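Local coordinates for protein amino acid amide racemase (Ochrobactrum anthropi, PDB 6GIO) that binds pyridoxal-5'-phosphate and forms a two-chain enzyme of the class-III aminotransferase family, at residues A77-L81 with Y82-A86; E92-L95 with R96-P99; T192-P196 with E197-A201; E365-V369 with T370-K374; G421-D425 with G426-D430. All blocks are in the same frame, centred on the assembly; numbering follows the deposited sequence.

Contact 1 (A77-L81 with Y82-A86)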
loop_
_atom_site.group_PDB
_atom_site.type_symbol
_atom_site.label_atom_id
_atom_site.label_comp_id
_atom_site.label_asym_id
_atom_site.label_seq_id
_atom_site.Cartn_x
_atom_site.Cartn_y
_atom_site.Cartn_z
ATOM N N ALA C 77 5.635 6.956 -12.943
ATOM C CA ALA C 77 5.137 6.676 -11.578
ATOM C C ALA C 77 4.436 5.320 -11.436
ATOM O O ALA C 77 3.546 5.163 -10.570
ATOM C CB ALA C 77 4.215 7.817 -11.111
ATOM N N SER C 78 4.832 4.334 -12.255
ATOM C CA SER C 78 4.163 3.071 -12.268
ATOM C C SER C 78 5.065 2.039 -12.900
ATOM O O SER C 78 5.248 2.054 -14.138
ATOM C CB SER C 78 2.843 3.129 -13.096
ATOM O OG SER C 78 2.261 1.800 -13.296
ATOM N N LEU C 79 5.591 1.135 -12.081
ATOM C CA LEU C 79 6.419 0.018 -12.616
ATOM C C LEU C 79 5.568 -0.963 -13.465
ATOM O O LEU C 79 6.057 -1.593 -14.428
ATOM C CB LEU C 79 7.163 -0.683 -11.463
ATOM C CG LEU C 79 8.049 -1.876 -11.821
ATOM C CD1 LEU C 79 9.111 -1.530 -12.838
ATOM C CD2 LEU C 79 8.709 -2.432 -10.570
ATOM N N LEU C 80 4.297 -1.121 -13.126
ATOM C CA LEU C 80 3.469 -2.045 -13.916
ATOM C C LEU C 80 3.323 -1.594 -15.364
ATOM O O LEU C 80 3.327 -2.433 -16.267
ATOM C CB LEU C 80 2.130 -2.336 -13.272
ATOM C CG LEU C 80 1.087 -1.233 -13.093
ATOM C CD1 LEU C 80 0.202 -1.087 -14.304
ATOM C CD2 LEU C 80 0.193 -1.573 -11.917
ATOM N N LEU C 81 3.220 -0.276 -15.578
ATOM C CA LEU C 81 3.275 0.311 -16.935
ATOM C C LEU C 81 4.685 0.435 -17.549
ATOM O O LEU C 81 4.879 0.114 -18.746
ATOM C CB LEU C 81 2.651 1.697 -16.928
ATOM C CG LEU C 81 1.152 1.757 -16.714
ATOM C CD1 LEU C 81 0.702 3.205 -16.805
ATOM C CD2 LEU C 81 0.437 0.857 -17.711
ATOM N N TYR C 82 5.653 0.897 -16.746
ATOM C CA TYR C 82 6.948 1.313 -17.259
ATOM C C TYR C 82 8.094 0.941 -16.314
ATOM O O TYR C 82 8.179 1.481 -15.200
ATOM C CB TYR C 82 6.992 2.854 -17.527
ATOM C CG TYR C 82 5.777 3.440 -18.254
ATOM C CD1 TYR C 82 5.477 3.071 -19.581
ATOM C CD2 TYR C 82 4.950 4.386 -17.632
ATOM C CE1 TYR C 82 4.365 3.579 -20.235
ATOM C CE2 TYR C 82 3.832 4.891 -18.273
ATOM C CZ TYR C 82 3.537 4.510 -19.569
ATOM O OH TYR C 82 2.403 5.038 -20.215
ATOM N N PRO C 83 9.034 0.080 -16.781
ATOM C CA PRO C 83 10.303 -0.044 -16.120
ATOM C C PRO C 83 10.888 1.302 -15.852
ATOM O O PRO C 83 10.760 2.186 -16.704
ATOM C CB PRO C 83 11.195 -0.757 -17.147
ATOM C CG PRO C 83 10.247 -1.499 -18.042
ATOM C CD PRO C 83 8.998 -0.662 -18.061
ATOM N N ASN C 84 11.522 1.474 -14.687
ATOM C CA ASN C 84 12.358 2.644 -14.461
ATOM C C ASN C 84 13.649 2.207 -13.856
ATOM O O ASN C 84 13.700 1.146 -13.257
ATOM C CB ASN C 84 11.636 3.687 -13.582
ATOM C CG ASN C 84 11.304 3.177 -12.207
ATOM O OD1 ASN C 84 12.149 3.224 -11.287
ATOM N ND2 ASN C 84 10.054 2.703 -12.038
ATOM N N GLU C 85 14.686 3.022 -14.019
ATOM C CA GLU C 85 16.056 2.679 -13.595
ATOM C C GLU C 85 16.168 2.376 -12.106
ATOM O O GLU C 85 16.809 1.396 -11.736
ATOM C CB GLU C 85 17.035 3.814 -13.957
ATOM C CG GLU C 85 18.498 3.598 -13.528
ATOM C CD GLU C 85 19.160 2.409 -14.230
ATOM O OE1 GLU C 85 18.728 1.984 -15.304
ATOM O OE2 GLU C 85 20.121 1.881 -13.708
ATOM N N ALA C 86 15.561 3.216 -11.258
ATOM C CA ALA C 86 15.615 3.029 -9.827
ATOM C C ALA C 86 15.089 1.666 -9.373
ATOM O O ALA C 86 15.745 0.964 -8.611
ATOM C CB ALA C 86 14.877 4.162 -9.110
HETATM O O HOH W 1 7.825 4.026 -13.654
#
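The ring of Y82 folds back over the residue directly before it: CB of L81 lies 3.6 Å from the centroid of the Y82 ring and 13° off the ring normal, a CH-pi contact over the face. With CG of Y82 anti to its own carbonyl carbon (chi1 -45°), the ring runs beside the L81 side chain and points the same way. The contact continues outward, CD1 of L81 standing 3.8 Å from CE2 of Y82, while the phenol OH is hydrogen-bonded to S48 of the second subunit. The neighbouring L80 side chain comes within about 6 Å of a bound pyridoxal-5'-phosphate.

The backbone under this pair is tied twice through S78. N of Y82 donates to O of S78 at 2.9 Å (149° at the hydrogen), and N of L81 donates to OG of S78 at 3.2 Å, an ST motif whose hydroxyl is also bonded to O of T295. A water bridges the two segments: it donates to O of Y82 at 3.0 Å and accepts from ND2 of N84 at 3.1 Å. OD1 of N84 caps N of A87, at the N-cap position of helix 85-97, and ND2 also bonds to O of G298.

The turn thus links the loop after helix 61-72 to the start of helix 85-97, with the second subunit touching both segments and N84 packed on helix 300-315.

Contact 2 (E92-L95 with R96-P99)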
loop_
_atom_site.group_PDB
_atom_site.type_symbol
_atom_site.label_atom_id
_atom_site.label_comp_id
_atom_site.label_asym_id
_atom_site.label_seq_id
_atom_site.Cartn_x
_atom_site.Cartn_y
_atom_site.Cartn_z
ATOM N N GLU C 92 17.861 -5.501 -8.581
ATOM C CA GLU C 92 19.204 -6.072 -8.769
ATOM C C GLU C 92 19.957 -6.058 -7.440
ATOM O O GLU C 92 20.596 -7.054 -7.069
ATOM C CB GLU C 92 19.998 -5.283 -9.841
ATOM C CG GLU C 92 19.532 -5.495 -11.262
ATOM C CD GLU C 92 20.032 -4.434 -12.238
ATOM O OE1 GLU C 92 20.475 -3.354 -11.812
ATOM O OE2 GLU C 92 19.916 -4.657 -13.459
ATOM N N ASP C 93 19.867 -4.930 -6.707
ATOM C CA ASP C 93 20.476 -4.838 -5.355
ATOM C C ASP C 93 19.954 -5.907 -4.392
ATOM O O ASP C 93 20.754 -6.519 -3.648
ATOM C CB ASP C 93 20.221 -3.505 -4.655
ATOM C CG ASP C 93 20.893 -2.323 -5.336
ATOM O OD1 ASP C 93 21.753 -2.526 -6.204
ATOM O OD2 ASP C 93 20.520 -1.156 -5.014
ATOM N N LEU C 94 18.623 -6.103 -4.369
ATOM C CA LEU C 94 18.006 -7.066 -3.435
ATOM C C LEU C 94 18.384 -8.484 -3.821
ATOM O O LEU C 94 18.594 -9.333 -2.945
ATOM C CB LEU C 94 16.510 -6.920 -3.421
ATOM C CG LEU C 94 16.001 -5.658 -2.684
ATOM C CD1 LEU C 94 14.541 -5.403 -3.021
ATOM C CD2 LEU C 94 16.165 -5.816 -1.197
ATOM N N LEU C 95 18.453 -8.761 -5.107
ATOM C CA LEU C 95 18.971 -10.106 -5.531
ATOM C C LEU C 95 20.412 -10.332 -5.110
ATOM O O LEU C 95 20.747 -11.389 -4.600
ATOM C CB LEU C 95 18.824 -10.327 -7.029
ATOM C CG LEU C 95 17.343 -10.426 -7.390
ATOM C CD1 LEU C 95 17.110 -10.518 -8.891
ATOM C CD2 LEU C 95 16.685 -11.584 -6.687
ATOM N N ARG C 96 21.258 -9.334 -5.291
ATOM C CA ARG C 96 22.638 -9.426 -4.900
ATOM C C ARG C 96 22.806 -9.603 -3.384
ATOM O O ARG C 96 23.595 -10.416 -2.971
ATOM C CB ARG C 96 23.384 -8.161 -5.378
ATOM C CG ARG C 96 24.887 -8.128 -5.117
ATOM C CD ARG C 96 25.535 -6.824 -5.620
ATOM N NE ARG C 96 24.771 -5.642 -5.200
ATOM C CZ ARG C 96 24.914 -4.996 -4.038
ATOM N NH1 ARG C 96 25.829 -5.377 -3.142
ATOM N NH2 ARG C 96 24.138 -3.953 -3.773
ATOM N N ILE C 97 22.088 -8.837 -2.553
ATOM C CA ILE C 97 22.298 -8.947 -1.106
ATOM C C ILE C 97 21.564 -10.104 -0.416
ATOM O O ILE C 97 21.754 -10.346 0.769
ATOM C CB ILE C 97 21.979 -7.624 -0.357
ATOM C CG1 ILE C 97 20.488 -7.339 -0.280
ATOM C CG2 ILE C 97 22.744 -6.473 -0.979
ATOM C CD1 ILE C 97 20.111 -6.315 0.797
ATOM N N THR C 98 20.688 -10.800 -1.122
ATOM C CA THR C 98 19.930 -11.838 -0.483
ATOM C C THR C 98 20.443 -13.160 -1.040
ATOM O O THR C 98 20.383 -13.396 -2.223
ATOM C CB THR C 98 18.406 -11.680 -0.712
ATOM O OG1 THR C 98 17.982 -10.348 -0.340
ATOM C CG2 THR C 98 17.631 -12.698 0.127
ATOM N N PRO C 99 20.970 -14.031 -0.178
ATOM C CA PRO C 99 21.409 -15.314 -0.742
ATOM C C PRO C 99 20.236 -16.091 -1.329
ATOM O O PRO C 99 19.080 -15.944 -0.898
ATOM C CB PRO C 99 21.986 -16.049 0.459
ATOM C CG PRO C 99 21.247 -15.485 1.636
ATOM C CD PRO C 99 20.953 -14.040 1.295
HETATM O O HOH W 2 23.241 -4.250 -7.652
#
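O of E92 accepts from N of R96 at 3.0 Å, a regular helical bond, while the E92 carboxylate turns away to form a salt bridge with R10 of the second subunit.

D93 comes next and meets two residues. Its O takes the N-H of I97 at 2.9 Å. Its carboxylate and the R96 guanidinium lie side by side; their planes are 79° apart, and the salt bridge from OD1 of D93 to NH2 of R96 is long, at 3.7 Å. A water also links the pair, donating to OD1 of D93 at 2.7 Å and accepting from NE of R96. The bend of the arginine chain at chi3 (47°) turns the guanidinium back toward its own helix, with CG2 of I97 over one face near the rim and CG of D93 at the edge, in plane. Both charges have stronger partners on helix 300-315, D93 with R307 and R96 with E314.

L94 offers an oxygen that T98 grips twice: OG1 donates at 2.9 Å to O of L94, and N adds a weak bond at 3.1 Å. One residue can do both since OG1 of T98 sits beside its own backbone N, anti to the carbonyl carbon (chi1 -53°). O of L95 and O of T98, two acceptors, stand 3.1 Å apart where the chain leaves the helix; R104 donates to L95 O and weakly to T98 O, which should ease their repulsion.

The arrangement is the C-terminal turn of a helix laid against the mixed seven-stranded sheet of the large domain, as in the fold-type I pyridoxal-phosphate enzymes.

Contact 3 (T192-P196 with E197-A201)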
loop_
_atom_site.group_PDB
_atom_site.type_symbol
_atom_site.label_atom_id
_atom_site.label_comp_id
_atom_site.label_asym_id
_atom_site.label_seq_id
_atom_site.Cartn_x
_atom_site.Cartn_y
_atom_site.Cartn_z
ATOM N N THR C 192 -2.112 -36.420 10.091
ATOM C CA THR C 192 -3.541 -36.538 10.259
ATOM C C THR C 192 -4.308 -35.478 9.413
ATOM O O THR C 192 -4.517 -35.637 8.219
ATOM C CB THR C 192 -3.917 -36.413 11.747
ATOM O OG1 THR C 192 -3.495 -35.142 12.256
ATOM C CG2 THR C 192 -3.249 -37.531 12.576
ATOM N N SER C 193 -4.691 -34.368 10.030
ATOM C CA SER C 193 -5.633 -33.480 9.421
ATOM C C SER C 193 -5.039 -32.365 8.526
ATOM O O SER C 193 -5.786 -31.692 7.826
ATOM C CB SER C 193 -6.559 -32.901 10.520
ATOM O OG SER C 193 -5.842 -32.217 11.511
ATOM N N CYS C 194 -3.719 -32.192 8.495
ATOM C CA CYS C 194 -3.071 -31.208 7.613
ATOM C C CYS C 194 -2.019 -31.856 6.725
ATOM O O CYS C 194 -0.815 -31.643 6.955
ATOM C CB CYS C 194 -2.403 -30.140 8.474
ATOM S SG CYS C 194 -1.826 -28.728 7.527
ATOM N N PRO C 195 -2.452 -32.595 5.675
ATOM C CA PRO C 195 -1.453 -33.301 4.877
ATOM C C PRO C 195 -0.455 -32.333 4.283
ATOM O O PRO C 195 -0.842 -31.333 3.654
ATOM C CB PRO C 195 -2.290 -34.042 3.778
ATOM C CG PRO C 195 -3.691 -34.133 4.349
ATOM C CD PRO C 195 -3.831 -32.869 5.192
ATOM N N PRO C 196 0.836 -32.631 4.448
ATOM C CA PRO C 196 1.809 -31.597 4.098
ATOM C C PRO C 196 1.916 -31.282 2.605
ATOM O O PRO C 196 2.289 -30.172 2.275
ATOM C CB PRO C 196 3.127 -32.156 4.664
ATOM C CG PRO C 196 2.932 -33.657 4.615
ATOM C CD PRO C 196 1.475 -33.894 4.851
ATOM N N GLU C 197 1.534 -32.223 1.729
ATOM C CA GLU C 197 1.486 -31.963 0.281
ATOM C C GLU C 197 0.327 -31.039 -0.113
ATOM O O GLU C 197 0.212 -30.644 -1.279
ATOM C CB GLU C 197 1.476 -33.277 -0.526
ATOM C CG GLU C 197 0.153 -34.033 -0.499
ATOM C CD GLU C 197 -0.146 -34.846 0.796
ATOM O OE1 GLU C 197 0.677 -34.913 1.760
ATOM O OE2 GLU C 197 -1.259 -35.432 0.829
ATOM N N GLN C 198 -0.507 -30.651 0.853
ATOM C CA GLN C 198 -1.559 -29.657 0.589
ATOM C C GLN C 198 -1.171 -28.265 1.123
ATOM O O GLN C 198 -1.960 -27.306 1.060
ATOM C CB GLN C 198 -2.889 -30.106 1.182
ATOM C CG GLN C 198 -3.472 -31.343 0.508
ATOM C CD GLN C 198 -4.746 -31.843 1.164
ATOM O OE1 GLN C 198 -5.264 -31.260 2.121
ATOM N NE2 GLN C 198 -5.248 -32.946 0.657
ATOM N N VAL C 199 0.038 -28.169 1.649
ATOM C CA VAL C 199 0.515 -26.944 2.251
ATOM C C VAL C 199 1.433 -26.229 1.276
ATOM O O VAL C 199 2.509 -26.768 0.895
ATOM C CB VAL C 199 1.276 -27.207 3.568
ATOM C CG1 VAL C 199 1.756 -25.869 4.143
ATOM C CG2 VAL C 199 0.404 -27.952 4.555
ATOM N N ALA C 200 0.987 -25.036 0.862
ATOM C CA ALA C 200 1.745 -24.183 -0.067
ATOM C C ALA C 200 3.070 -23.705 0.555
ATOM O O ALA C 200 4.144 -23.781 -0.062
ATOM C CB ALA C 200 0.921 -22.949 -0.444
ATOM N N ALA C 201 2.952 -23.180 1.773
ATOM C CA ALA C 201 4.012 -22.433 2.399
ATOM C C ALA C 201 3.902 -22.389 3.903
ATOM O O ALA C 201 2.806 -22.525 4.456
ATOM C CB ALA C 201 3.951 -21.018 1.881
#
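CG of P195 lies over one face of the Q198 amide, while the E197 carboxylate touches P195 and P196 obliquely, through its two oxygens. The carboxylate spans both prolines: OE2 of E197 is 3.4 Å from CB of P195, and OE1 of E197 is 3.4 Å from CD of P196. It gets there because CG of E197 stands between the backbone N and the carbonyl carbon (chi1 74°) and the chain bends again at chi2 (-78°), folding back over the preceding residues. The amide also meets another part of the P195 ring, with OE1 of Q198 3.8 Å from CD of P195; that oxygen is also fixed by a hydrogen bond from R131.

The backbone makes two successive i to i+3 bonds. N of Q198 donates to O of P195 at 2.9 Å, and N of V199 to O of P196 at 3.1 Å. CG2 of V199 packs on SG of C194 at 3.8 Å, both residues being buried.

These bonds define a short 3-10 turn that leads into strand 199-204. It closes a beta-alpha-beta crossover, from strand 164-167 through helix 179-191 to the parallel strand 199-204, characteristic of the large-domain sheet of this family.

Contact 4 (E365-V369 with T370-K374)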
loop_
_atom_site.group_PDB
_atom_site.type_symbol
_atom_site.label_atom_id
_atom_site.label_comp_id
_atom_site.label_asym_id
_atom_site.label_seq_id
_atom_site.Cartn_x
_atom_site.Cartn_y
_atom_site.Cartn_z
ATOM N N GLU C 365 4.315 -13.262 35.502
ATOM C CA GLU C 365 3.059 -12.651 35.182
ATOM C C GLU C 365 3.331 -11.266 34.540
ATOM O O GLU C 365 4.056 -10.450 35.107
ATOM C CB GLU C 365 2.191 -12.502 36.439
ATOM C CG GLU C 365 0.773 -12.002 36.190
ATOM C CD GLU C 365 -0.103 -12.986 35.394
ATOM O OE1 GLU C 365 0.320 -14.147 35.112
ATOM O OE2 GLU C 365 -1.235 -12.587 35.027
ATOM N N PRO C 366 2.728 -11.000 33.374
ATOM C CA PRO C 366 2.959 -9.734 32.674
ATOM C C PRO C 366 2.561 -8.534 33.512
ATOM O O PRO C 366 1.565 -8.592 34.176
ATOM C CB PRO C 366 2.014 -9.796 31.460
ATOM C CG PRO C 366 1.482 -11.204 31.408
ATOM C CD PRO C 366 1.943 -11.977 32.596
ATOM N N ALA C 367 3.284 -7.424 33.431
ATOM C CA ALA C 367 2.826 -6.211 34.128
ATOM C C ALA C 367 1.538 -5.772 33.512
ATOM O O ALA C 367 1.289 -6.057 32.331
ATOM C CB ALA C 367 3.846 -5.096 34.058
ATOM N N PRO C 368 0.697 -5.084 34.305
ATOM C CA PRO C 368 -0.552 -4.649 33.734
ATOM C C PRO C 368 -0.275 -3.568 32.690
ATOM O O PRO C 368 0.715 -2.826 32.815
ATOM C CB PRO C 368 -1.363 -4.131 34.939
ATOM C CG PRO C 368 -0.431 -4.040 36.086
ATOM C CD PRO C 368 0.842 -4.754 35.737
ATOM N N VAL C 369 -1.116 -3.523 31.658
ATOM C CA VAL C 369 -0.935 -2.624 30.514
ATOM C C VAL C 369 -0.958 -1.152 30.928
ATOM O O VAL C 369 -0.293 -0.325 30.303
ATOM C CB VAL C 369 -1.999 -2.892 29.402
ATOM C CG1 VAL C 369 -3.410 -2.637 29.907
ATOM C CG2 VAL C 369 -1.749 -2.033 28.162
ATOM N N THR C 370 -1.704 -0.819 31.974
ATOM C CA THR C 370 -1.697 0.550 32.478
ATOM C C THR C 370 -0.300 1.013 32.978
ATOM O O THR C 370 0.128 2.168 32.734
ATOM C CB THR C 370 -2.805 0.787 33.540
ATOM O OG1 THR C 370 -2.628 2.089 34.108
ATOM C CG2 THR C 370 -2.739 -0.195 34.643
ATOM N N THR C 371 0.430 0.119 33.644
ATOM C CA THR C 371 1.798 0.384 34.047
ATOM C C THR C 371 2.697 0.586 32.826
ATOM O O THR C 371 3.431 1.558 32.755
ATOM C CB THR C 371 2.336 -0.773 34.906
ATOM O OG1 THR C 371 1.500 -0.891 36.046
ATOM C CG2 THR C 371 3.781 -0.558 35.358
ATOM N N THR C 372 2.613 -0.319 31.860
ATOM C CA THR C 372 3.406 -0.214 30.639
ATOM C C THR C 372 3.116 1.098 29.880
ATOM O O THR C 372 4.032 1.804 29.479
ATOM C CB THR C 372 3.133 -1.450 29.771
ATOM O OG1 THR C 372 3.369 -2.621 30.581
ATOM C CG2 THR C 372 4.001 -1.480 28.509
ATOM N N ALA C 373 1.854 1.452 29.737
ATOM C CA ALA C 373 1.482 2.742 29.104
ATOM C C ALA C 373 2.032 3.967 29.850
ATOM O O ALA C 373 2.432 4.934 29.225
ATOM C CB ALA C 373 -0.041 2.866 28.932
ATOM N N LYS C 374 2.080 3.900 31.176
ATOM C CA LYS C 374 2.607 4.981 31.979
ATOM C C LYS C 374 4.084 5.121 31.774
ATOM O O LYS C 374 4.605 6.233 31.784
ATOM C CB LYS C 374 2.334 4.751 33.475
ATOM C CG LYS C 374 0.907 5.054 33.858
ATOM C CD LYS C 374 0.697 4.858 35.338
ATOM C CE LYS C 374 -0.762 5.086 35.674
ATOM N NZ LYS C 374 -0.991 5.071 37.146
#
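Hydrogen bonds from the first turn of helix 369-382 converge on O of P368, the N-cap residue. The straightest comes from N of T372, 3.3 Å from O of P368, with 165° at the hydrogen. Two weak bonds join it: N of T371 at 3.1 Å, bent to 122°, and OG1 of T372 at 3.5 Å. The hydroxyl of T372 reaches this oxygen because OG1 lies anti to its own carbonyl carbon (chi1 -53°), toward the start of the helix. One residue on, O of V369 receives N of A373 at 2.8 Å, so the regular i to i+4 pattern is established from the very first turn.

The P368 ring makes van der Waals contacts with the first helical turn. CG of P368 lies 3.7 Å from OG1 of T371, the two side chains crossing at a slant, and CB of P368 approaches CG2 of T370 at 4.2 Å. The methyl of A367 also lies near the T372 side chain, more loosely.

The loop arrives here from strand 352-357, and A367 and T372 both rest on L357 of that strand. V369 and T372 touch Y388 of strand 384-389, while T371 is turned to V423 of helix 406-424.

Contact 5 (G421-D425 with G426-D430)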
loop_
_atom_site.group_PDB
_atom_site.type_symbol
_atom_site.label_atom_id
_atom_site.label_comp_id
_atom_site.label_asym_id
_atom_site.label_seq_id
_atom_site.Cartn_x
_atom_site.Cartn_y
_atom_site.Cartn_z
ATOM N N GLY C 421 11.129 4.058 37.194
ATOM C CA GLY C 421 11.188 4.446 38.590
ATOM C C GLY C 421 10.059 5.366 38.932
ATOM O O GLY C 421 9.411 5.188 39.950
ATOM N N ASP C 422 9.801 6.355 38.084
ATOM C CA ASP C 422 8.754 7.353 38.381
ATOM C C ASP C 422 7.391 6.681 38.382
ATOM O O ASP C 422 6.520 7.044 39.151
ATOM C CB ASP C 422 8.746 8.492 37.356
ATOM C CG ASP C 422 9.973 9.401 37.459
ATOM O OD1 ASP C 422 10.711 9.318 38.438
ATOM O OD2 ASP C 422 10.195 10.220 36.554
ATOM N N VAL C 423 7.191 5.709 37.492
ATOM C CA VAL C 423 5.896 5.033 37.438
ATOM C C VAL C 423 5.690 4.099 38.655
ATOM O O VAL C 423 4.594 4.072 39.249
ATOM C CB VAL C 423 5.700 4.294 36.104
ATOM C CG1 VAL C 423 4.558 3.286 36.196
ATOM C CG2 VAL C 423 5.476 5.316 34.979
ATOM N N LEU C 424 6.718 3.348 39.013
ATOM C CA LEU C 424 6.632 2.454 40.166
ATOM C C LEU C 424 6.417 3.223 41.486
ATOM O O LEU C 424 5.701 2.743 42.353
ATOM C CB LEU C 424 7.874 1.606 40.281
ATOM C CG LEU C 424 8.037 0.538 39.214
ATOM C CD1 LEU C 424 9.367 -0.131 39.432
ATOM C CD2 LEU C 424 6.917 -0.495 39.246
ATOM N N ASP C 425 7.026 4.405 41.616
ATOM C CA ASP C 425 6.892 5.241 42.819
ATOM C C ASP C 425 5.584 5.968 42.771
ATOM O O ASP C 425 5.417 6.908 43.522
ATOM C CB ASP C 425 7.986 6.326 42.925
ATOM C CG ASP C 425 9.377 5.796 43.216
ATOM O OD1 ASP C 425 9.552 4.632 43.638
ATOM O OD2 ASP C 425 10.333 6.592 43.030
ATOM N N GLY C 426 4.680 5.588 41.873
ATOM C CA GLY C 426 3.347 6.171 41.816
ATOM C C GLY C 426 3.310 7.664 41.493
ATOM O O GLY C 426 2.534 8.424 42.069
ATOM N N LYS C 427 4.121 8.092 40.537
ATOM C CA LYS C 427 4.226 9.510 40.245
ATOM C C LYS C 427 3.552 9.916 38.939
ATOM O O LYS C 427 3.627 11.089 38.557
ATOM C CB LYS C 427 5.690 9.919 40.251
ATOM C CG LYS C 427 6.348 9.642 41.587
ATOM C CD LYS C 427 7.571 10.507 41.746
ATOM C CE LYS C 427 8.882 9.756 41.582
ATOM N NZ LYS C 427 9.528 9.557 42.915
ATOM N N VAL C 428 2.856 8.969 38.299
ATOM C CA VAL C 428 2.184 9.209 37.015
ATOM C C VAL C 428 0.675 8.928 37.106
ATOM O O VAL C 428 0.288 7.834 37.471
ATOM C CB VAL C 428 2.824 8.296 35.928
ATOM C CG1 VAL C 428 2.274 8.610 34.542
ATOM C CG2 VAL C 428 4.345 8.413 35.963
ATOM N N ALA C 429 -0.172 9.892 36.743
ATOM C CA ALA C 429 -1.648 9.736 36.843
ATOM C C ALA C 429 -2.273 8.741 35.841
ATOM O O ALA C 429 -1.706 8.474 34.768
ATOM C CB ALA C 429 -2.335 11.090 36.714
ATOM N N ASP C 430 -3.455 8.225 36.211
ATOM C CA ASP C 430 -4.246 7.291 35.382
ATOM C C ASP C 430 -4.907 7.973 34.181
ATOM O O ASP C 430 -5.031 7.355 33.113
ATOM C CB ASP C 430 -5.354 6.593 36.209
ATOM C CG ASP C 430 -4.866 5.347 36.960
ATOM O OD1 ASP C 430 -3.829 4.742 36.608
ATOM O OD2 ASP C 430 -5.559 4.954 37.917
HETATM O O HOH W 3 3.032 5.933 38.455
#
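O of V423 is gripped by two donors, N of G426 at 3.0 Å and a water at 2.6 Å. The amide approaches from above the carbonyl plane, 64° out of it. The same water accepts from N of V428 at 3.0 Å, bridging the last helical turn to the outgoing chain. N of K427 closes the wider loop by donating to O of D422 at 3.0 Å, nearly in line with that carbonyl (169°). With G426 at positive phi as C-prime residue, the two backbone bonds make a Schellman motif.

Side chains also meet across the turn. K427 doubles back, bent at chi3 and chi4, and lies alongside D425: NZ of K427 meets OD2 of D425 at 3.1 Å in a salt bridge, on the anti side of the carboxylate. CE of K427 also passes 3.7 Å from OD1 of D422, whose other oxygen, OD2, forms a salt bridge with R378. Separately, CG2 of V423 and CG2 of V428 press together at 3.4 Å, tighter than usual for methyl groups.

The motif ends helix 406-424 at the protein surface. V423 packs on I375 of the adjoining helix 369-382, and the chain then runs past this helix to reach helix 431-434.

Overall arrangement
From the N terminus, the five contacts follow in series, none nested in or crossing another, each a local contact between adjoining residues. Contacts 1 and 2 mark the start and end of helix 85-97, their centres 19 Å apart, and both touch the second subunit. Contact 3, about 31 Å from contact 2 between centres, closes the turn entering strand 199-204 in the large-domain sheet. Contact 4 caps the start of helix 369-382 and contact 5 the end of helix 406-424, across the chain's centre from contacts 1 and 2. They alone touch: K374 NZ forms a salt bridge with D430 OD1 at 2.9 Å, tying helix 369-382 to the chain that leaves helix 406-424.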